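Local atomic coordinates of hydrogenase maturation factor (Thermoanaerobacter tengcongensis, PDB entry 3VTH), a protein that probably catalyses the ATP-dependent transfer of a carbamoyl group from carbamoyl phosphate to the C-terminal cysteine of HypE during [NiFe]-hydrogenase maturation. Residues 632-640 against 651-659. Residues are numbered along the deposited sequence; the frame is centred on the assembly and turned at random.
Sequences EEYYEYEIL and LILRQIYED. With PO4 (phosphate ion), chain K.
Y635 lies along one side of the helical segment 651-659 and ends at D659, its hydroxyl OH donating a hydrogen bond of 2.6 Å to D659 OD2. The carboxylate sits at the edge of the phenol, its plane turned 43° from the ring, and OD2 receives the bond on its anti side, 30° out of the carboxylate plane. The same oxygen forms a salt bridge with K672, so two donors grip it; the lysine would be expected to favour the charged carboxylate and help fix the phenol's end.

Apolar packing accompanies this bond. I656 crosses the phenol at about a right angle, CG1 lying 3.4 Å from Y635 CE2, while the backbone N of I656 lies over one ring face. Q655 applies its CB to Y635 CD1 at 3.4 Å. With CG of Y635 anti to its carbonyl carbon (chi1 -67°), the ring is directed along the helix, where I656, Q655 and D659 meet it. Farther on, I652 CD1 approaches Y637 CB at 4.2 Å, and L651 and E638 make a peripheral contact.

The Q655 amide reaches the backbone of E636, its plane almost perpendicular to the Y635 ring.

Away from the helix, a phosphate ion, probably from the crystallisation liquor, accepts a hydrogen bond from E632 N to O4 (2.6 Å). The contact is local packing within the Kae1-like region: the extended chain 633-638 leads into strand 639-641, which pairs antiparallel with strand 645-647 before helix 649-662 folds back against residues 635-638. Helix 666-692 packs against Y635 through I669 and K672, and helix 597-607 meets L653 and I656.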
ATOM      1  N   GLU A 632       5.219 -20.222 -25.091  1.00 42.69           N
ATOM      2  CA  GLU A 632       5.785 -21.177 -24.139  1.00 42.06           C
ATOM      3  C   GLU A 632       7.276 -21.359 -24.392  1.00 41.18           C
ATOM      4  O   GLU A 632       7.940 -22.085 -23.665  1.00 40.52           O
ATOM      5  CB  GLU A 632       5.079 -22.541 -24.241  1.00 43.73           C
ATOM      6  CG  GLU A 632       3.601 -22.536 -23.860  1.00 44.97           C
ATOM      7  CD  GLU A 632       3.383 -22.205 -22.402  1.00 46.20           C
ATOM      8  OE1 GLU A 632       2.438 -21.449 -22.091  1.00 46.09           O
ATOM      9  OE2 GLU A 632       4.160 -22.690 -21.559  1.00 47.90           O
ATOM     10  N   GLU A 633       7.798 -20.704 -25.426  1.00 41.05           N
ATOM     11  CA  GLU A 633       9.207 -20.844 -25.779  1.00 41.38           C
ATOM     12  C   GLU A 633      10.114 -20.119 -24.782  1.00 39.28           C
ATOM     13  O   GLU A 633       9.678 -19.210 -24.071  1.00 37.49           O
ATOM     14  CB  GLU A 633       9.480 -20.369 -27.211  1.00 42.24           C
ATOM     15  CG  GLU A 633       8.698 -21.133 -28.298  1.00 47.05           C
ATOM     16  CD  GLU A 633       8.875 -22.645 -28.222  1.00 52.22           C
ATOM     17  OE1 GLU A 633       7.851 -23.353 -28.120  1.00 55.49           O
ATOM     18  OE2 GLU A 633      10.028 -23.131 -28.264  1.00 54.02           O
ATOM     19  N   TYR A 634      11.378 -20.529 -24.740  1.00 39.41           N
ATOM     20  CA  TYR A 634      12.317 -19.972 -23.766  1.00 38.35           C
ATOM     21  C   TYR A 634      13.758 -20.170 -24.210  1.00 37.95           C
ATOM     22  O   TYR A 634      14.038 -20.842 -25.208  1.00 37.89           O
ATOM     23  CB  TYR A 634      12.078 -20.582 -22.378  1.00 38.42           C
ATOM     24  CG  TYR A 634      12.442 -22.037 -22.290  1.00 43.80           C
ATOM     25  CD1 TYR A 634      13.725 -22.419 -21.901  1.00 48.58           C
ATOM     26  CD2 TYR A 634      11.522 -23.038 -22.603  1.00 48.07           C
ATOM     27  CE1 TYR A 634      14.092 -23.750 -21.822  1.00 51.18           C
ATOM     28  CE2 TYR A 634      11.883 -24.388 -22.526  1.00 52.46           C
ATOM     29  CZ  TYR A 634      13.174 -24.725 -22.128  1.00 52.98           C
ATOM     30  OH  TYR A 634      13.578 -26.037 -22.033  1.00 57.42           O
ATOM     31  N   TYR A 635      14.669 -19.578 -23.456  1.00 36.01           N
ATOM     32  CA  TYR A 635      16.076 -19.626 -23.789  1.00 36.39           C
ATOM     33  C   TYR A 635      16.792 -20.671 -22.934  1.00 36.60           C
ATOM     34  O   TYR A 635      16.369 -20.961 -21.819  1.00 36.27           O
ATOM     35  CB  TYR A 635      16.703 -18.240 -23.572  1.00 34.80           C
ATOM     36  CG  TYR A 635      16.180 -17.199 -24.533  1.00 34.58           C
ATOM     37  CD1 TYR A 635      16.478 -17.281 -25.896  1.00 35.79           C
ATOM     38  CD2 TYR A 635      15.374 -16.144 -24.095  1.00 33.34           C
ATOM     39  CE1 TYR A 635      16.017 -16.345 -26.785  1.00 34.57           C
ATOM     40  CE2 TYR A 635      14.895 -15.193 -24.991  1.00 31.99           C
ATOM     41  CZ  TYR A 635      15.226 -15.306 -26.338  1.00 33.93           C
ATOM     42  OH  TYR A 635      14.772 -14.392 -27.258  1.00 32.82           O
ATOM     43  N   GLU A 636      17.868 -21.228 -23.471  1.00 37.36           N
ATOM     44  CA  GLU A 636      18.728 -22.134 -22.731  1.00 38.43           C
ATOM     45  C   GLU A 636      19.500 -21.402 -21.618  1.00 36.73           C
ATOM     46  O   GLU A 636      19.927 -20.254 -21.785  1.00 35.93           O
ATOM     47  CB  GLU A 636      19.703 -22.810 -23.695  1.00 40.32           C
ATOM     48  CG  GLU A 636      20.572 -23.886 -23.062  1.00 45.81           C
ATOM     49  CD  GLU A 636      21.946 -24.000 -23.712  1.00 52.00           C
ATOM     50  OE1 GLU A 636      22.357 -25.134 -24.035  1.00 55.22           O
ATOM     51  OE2 GLU A 636      22.623 -22.960 -23.889  1.00 54.27           O
ATOM     52  N   TYR A 637      19.654 -22.077 -20.484  1.00 35.71           N
ATOM     53  CA  TYR A 637      20.483 -21.589 -19.383  1.00 34.50           C
ATOM     54  C   TYR A 637      21.320 -22.729 -18.822  1.00 34.83           C
ATOM     55  O   TYR A 637      21.063 -23.906 -19.083  1.00 34.61           O
ATOM     56  CB  TYR A 637      19.636 -20.980 -18.260  1.00 33.42           C
ATOM     57  CG  TYR A 637      18.540 -21.904 -17.802  1.00 34.93           C
ATOM     58  CD1 TYR A 637      18.745 -22.822 -16.766  1.00 36.01           C
ATOM     59  CD2 TYR A 637      17.299 -21.869 -18.424  1.00 36.76           C
ATOM     60  CE1 TYR A 637      17.726 -23.686 -16.378  1.00 38.69           C
ATOM     61  CE2 TYR A 637      16.291 -22.699 -18.040  1.00 38.93           C
ATOM     62  CZ  TYR A 637      16.504 -23.600 -17.028  1.00 39.94           C
ATOM     63  OH  TYR A 637      15.463 -24.401 -16.689  1.00 45.23           O
ATOM     64  N   GLU A 638      22.309 -22.351 -18.025  1.00 34.36           N
ATOM     65  CA  GLU A 638      23.269 -23.276 -17.463  1.00 35.44           C
ATOM     66  C   GLU A 638      23.382 -22.907 -15.992  1.00 34.50           C
ATOM     67  O   GLU A 638      23.442 -21.722 -15.658  1.00 32.79           O
ATOM     68  CB  GLU A 638      24.601 -23.089 -18.198  1.00 36.20           C
ATOM     69  CG  GLU A 638      25.815 -23.730 -17.552  1.00 39.04           C
ATOM     70  CD  GLU A 638      27.065 -23.601 -18.408  1.00 42.43           C
ATOM     71  OE1 GLU A 638      27.231 -24.417 -19.343  1.00 44.68           O
ATOM     72  OE2 GLU A 638      27.883 -22.690 -18.142  1.00 42.23           O
ATOM     73  N   ILE A 639      23.386 -23.915 -15.117  1.00 34.89           N
ATOM     74  CA  ILE A 639      23.584 -23.676 -13.683  1.00 34.66           C
ATOM     75  C   ILE A 639      24.922 -24.290 -13.305  1.00 35.30           C
ATOM     76  O   ILE A 639      25.149 -25.489 -13.527  1.00 35.49           O
ATOM     77  CB  ILE A 639      22.460 -24.286 -12.798  1.00 34.64           C
ATOM     78  CG1 ILE A 639      21.087 -23.761 -13.223  1.00 35.03           C
ATOM     79  CG2 ILE A 639      22.706 -23.992 -11.303  1.00 35.02           C
ATOM     80  CD1 ILE A 639      19.920 -24.507 -12.573  1.00 37.10           C
ATOM     81  N   LEU A 640      25.814 -23.462 -12.767  1.00 34.76           N
ATOM     82  CA  LEU A 640      27.099 -23.951 -12.282  1.00 36.31           C
ATOM     83  C   LEU A 640      27.111 -23.991 -10.750  1.00 36.82           C
ATOM     84  O   LEU A 640      26.789 -22.998 -10.080  1.00 34.83           O
ATOM     85  CB  LEU A 640      28.257 -23.101 -12.826  1.00 36.57           C
ATOM     86  CG  LEU A 640      28.424 -22.929 -14.342  1.00 37.85           C
ATOM     87  CD1 LEU A 640      29.701 -22.123 -14.635  1.00 38.51           C
ATOM     88  CD2 LEU A 640      28.478 -24.288 -15.076  1.00 39.07           C
ATOM     89  N   LEU A 651      24.931 -15.279 -20.957  1.00 30.03           N
ATOM     90  CA  LEU A 651      24.675 -16.402 -21.879  1.00 31.13           C
ATOM     91  C   LEU A 651      23.247 -16.395 -22.446  1.00 30.86           C
ATOM     92  O   LEU A 651      23.006 -16.811 -23.592  1.00 31.98           O
ATOM     93  CB  LEU A 651      24.965 -17.732 -21.172  1.00 31.64           C
ATOM     94  CG  LEU A 651      26.417 -17.912 -20.698  1.00 32.45           C
ATOM     95  CD1 LEU A 651      26.604 -19.236 -19.960  1.00 34.36           C
ATOM     96  CD2 LEU A 651      27.376 -17.807 -21.896  1.00 33.70           C
ATOM     97  N   ILE A 652      22.315 -15.922 -21.629  1.00 29.53           N
ATOM     98  CA  ILE A 652      20.930 -15.739 -22.017  1.00 29.65           C
ATOM     99  C   ILE A 652      20.818 -14.499 -22.911  1.00 29.94           C
ATOM    100  O   ILE A 652      20.124 -14.529 -23.932  1.00 29.84           O
ATOM    101  CB  ILE A 652      20.024 -15.611 -20.755  1.00 28.81           C
ATOM    102  CG1 ILE A 652      19.993 -16.947 -20.009  1.00 28.87           C
ATOM    103  CG2 ILE A 652      18.592 -15.163 -21.118  1.00 28.49           C
ATOM    104  CD1 ILE A 652      19.559 -16.841 -18.585  1.00 28.57           C
ATOM    105  N   LEU A 653      21.532 -13.425 -22.541  1.00 29.33           N
ATOM    106  CA  LEU A 653      21.557 -12.208 -23.368  1.00 29.76           C
ATOM    107  C   LEU A 653      22.083 -12.487 -24.784  1.00 30.75           C
ATOM    108  O   LEU A 653      21.621 -11.873 -25.737  1.00 31.30           O
ATOM    109  CB  LEU A 653      22.357 -11.071 -22.708  1.00 29.05           C
ATOM    110  CG  LEU A 653      21.813 -10.450 -21.414  1.00 29.45           C
ATOM    111  CD1 LEU A 653      22.788  -9.390 -20.893  1.00 29.60           C
ATOM    112  CD2 LEU A 653      20.426  -9.840 -21.622  1.00 29.81           C
ATOM    113  N   ARG A 654      23.030 -13.415 -24.919  1.00 31.10           N
ATOM    114  CA  ARG A 654      23.511 -13.831 -26.259  1.00 32.77           C
ATOM    115  C   ARG A 654      22.403 -14.331 -27.163  1.00 32.56           C
ATOM    116  O   ARG A 654      22.348 -13.953 -28.327  1.00 33.47           O
ATOM    117  CB  ARG A 654      24.539 -14.944 -26.158  1.00 33.29           C
ATOM    118  CG  ARG A 654      25.893 -14.444 -25.832  1.00 36.65           C
ATOM    119  CD  ARG A 654      26.943 -15.515 -25.974  1.00 39.50           C
ATOM    120  NE  ARG A 654      27.986 -15.273 -24.985  1.00 40.56           N
ATOM    121  CZ  ARG A 654      29.033 -16.060 -24.780  1.00 41.35           C
ATOM    122  NH1 ARG A 654      29.192 -17.153 -25.510  1.00 41.50           N
ATOM    123  NH2 ARG A 654      29.919 -15.745 -23.846  1.00 41.84           N
ATOM    124  N   GLN A 655      21.538 -15.194 -26.627  1.00 31.98           N
ATOM    125  CA  GLN A 655      20.419 -15.767 -27.394  1.00 32.52           C
ATOM    126  C   GLN A 655      19.346 -14.709 -27.695  1.00 32.34           C
ATOM    127  O   GLN A 655      18.752 -14.709 -28.768  1.00 33.19           O
ATOM    128  CB  GLN A 655      19.802 -16.956 -26.644  1.00 32.16           C
ATOM    129  CG  GLN A 655      20.756 -18.164 -26.422  1.00 33.57           C
ATOM    130  CD  GLN A 655      20.305 -19.024 -25.262  1.00 33.34           C
ATOM    131  OE1 GLN A 655      20.846 -18.929 -24.148  1.00 34.57           O
ATOM    132  NE2 GLN A 655      19.266 -19.806 -25.484  1.00 28.88           N
ATOM    133  N   ILE A 656      19.097 -13.824 -26.733  1.00 31.06           N
ATOM    134  CA  ILE A 656      18.163 -12.710 -26.915  1.00 31.25           C
ATOM    135  C   ILE A 656      18.595 -11.792 -28.057  1.00 32.84           C
ATOM    136  O   ILE A 656      17.777 -11.455 -28.925  1.00 34.00           O
ATOM    137  CB  ILE A 656      18.009 -11.894 -25.624  1.00 29.60           C
ATOM    138  CG1 ILE A 656      17.142 -12.664 -24.629  1.00 28.92           C
ATOM    139  CG2 ILE A 656      17.387 -10.518 -25.919  1.00 29.77           C
ATOM    140  CD1 ILE A 656      17.188 -12.115 -23.204  1.00 28.58           C
ATOM    141  N   TYR A 657      19.867 -11.392 -28.046  1.00 33.47           N
ATOM    142  CA  TYR A 657      20.430 -10.567 -29.117  1.00 35.76           C
ATOM    143  C   TYR A 657      20.422 -11.290 -30.468  1.00 37.02           C
ATOM    144  O   TYR A 657      20.202 -10.665 -31.512  1.00 37.58           O
ATOM    145  CB  TYR A 657      21.841 -10.078 -28.749  1.00 36.05           C
ATOM    146  CG  TYR A 657      22.550  -9.286 -29.833  1.00 39.24           C
ATOM    147  CD1 TYR A 657      22.338  -7.910 -29.992  1.00 42.63           C
ATOM    148  CD2 TYR A 657      23.442  -9.912 -30.691  1.00 42.37           C
ATOM    149  CE1 TYR A 657      23.016  -7.178 -30.999  1.00 43.22           C
ATOM    150  CE2 TYR A 657      24.114  -9.207 -31.690  1.00 46.69           C
ATOM    151  CZ  TYR A 657      23.897  -7.841 -31.846  1.00 47.65           C
ATOM    152  OH  TYR A 657      24.578  -7.185 -32.873  1.00 49.69           O
ATOM    153  N   GLU A 658      20.665 -12.598 -30.449  1.00 37.25           N
ATOM    154  CA  GLU A 658      20.583 -13.398 -31.665  1.00 39.35           C
ATOM    155  C   GLU A 658      19.172 -13.364 -32.244  1.00 39.06           C
ATOM    156  O   GLU A 658      18.996 -13.201 -33.456  1.00 39.14           O
ATOM    157  CB  GLU A 658      20.991 -14.848 -31.410  1.00 40.07           C
ATOM    158  CG  GLU A 658      22.483 -15.086 -31.344  1.00 44.67           C
ATOM    159  CD  GLU A 658      22.809 -16.567 -31.411  1.00 49.56           C
ATOM    160  OE1 GLU A 658      22.415 -17.311 -30.481  1.00 50.85           O
ATOM    161  OE2 GLU A 658      23.437 -16.985 -32.406  1.00 53.68           O
ATOM    162  N   ASP A 659      18.176 -13.526 -31.374  1.00 37.42           N
ATOM    163  CA  ASP A 659      16.782 -13.445 -31.799  1.00 38.13           C
ATOM    164  C   ASP A 659      16.479 -12.075 -32.382  1.00 38.65           C
ATOM    165  O   ASP A 659      15.780 -11.967 -33.387  1.00 39.53           O
ATOM    166  CB  ASP A 659      15.822 -13.769 -30.651  1.00 36.94           C
ATOM    167  CG  ASP A 659      15.653 -15.278 -30.431  1.00 37.55           C
ATOM    168  OD1 ASP A 659      16.248 -16.075 -31.170  1.00 37.45           O
ATOM    169  OD2 ASP A 659      14.913 -15.671 -29.516  1.00 37.34           O
TER
HETATM  170  P   PO4 K 809       4.654 -21.016 -28.754  1.00 72.11           P
HETATM  171  O1  PO4 K 809       3.249 -20.451 -28.748  1.00 72.48           O
HETATM  172  O2  PO4 K 809       4.715 -22.226 -29.665  1.00 72.26           O
HETATM  173  O3  PO4 K 809       5.621 -19.957 -29.250  1.00 70.58           O
HETATM  174  O4  PO4 K 809       4.991 -21.473 -27.356  1.00 71.16           O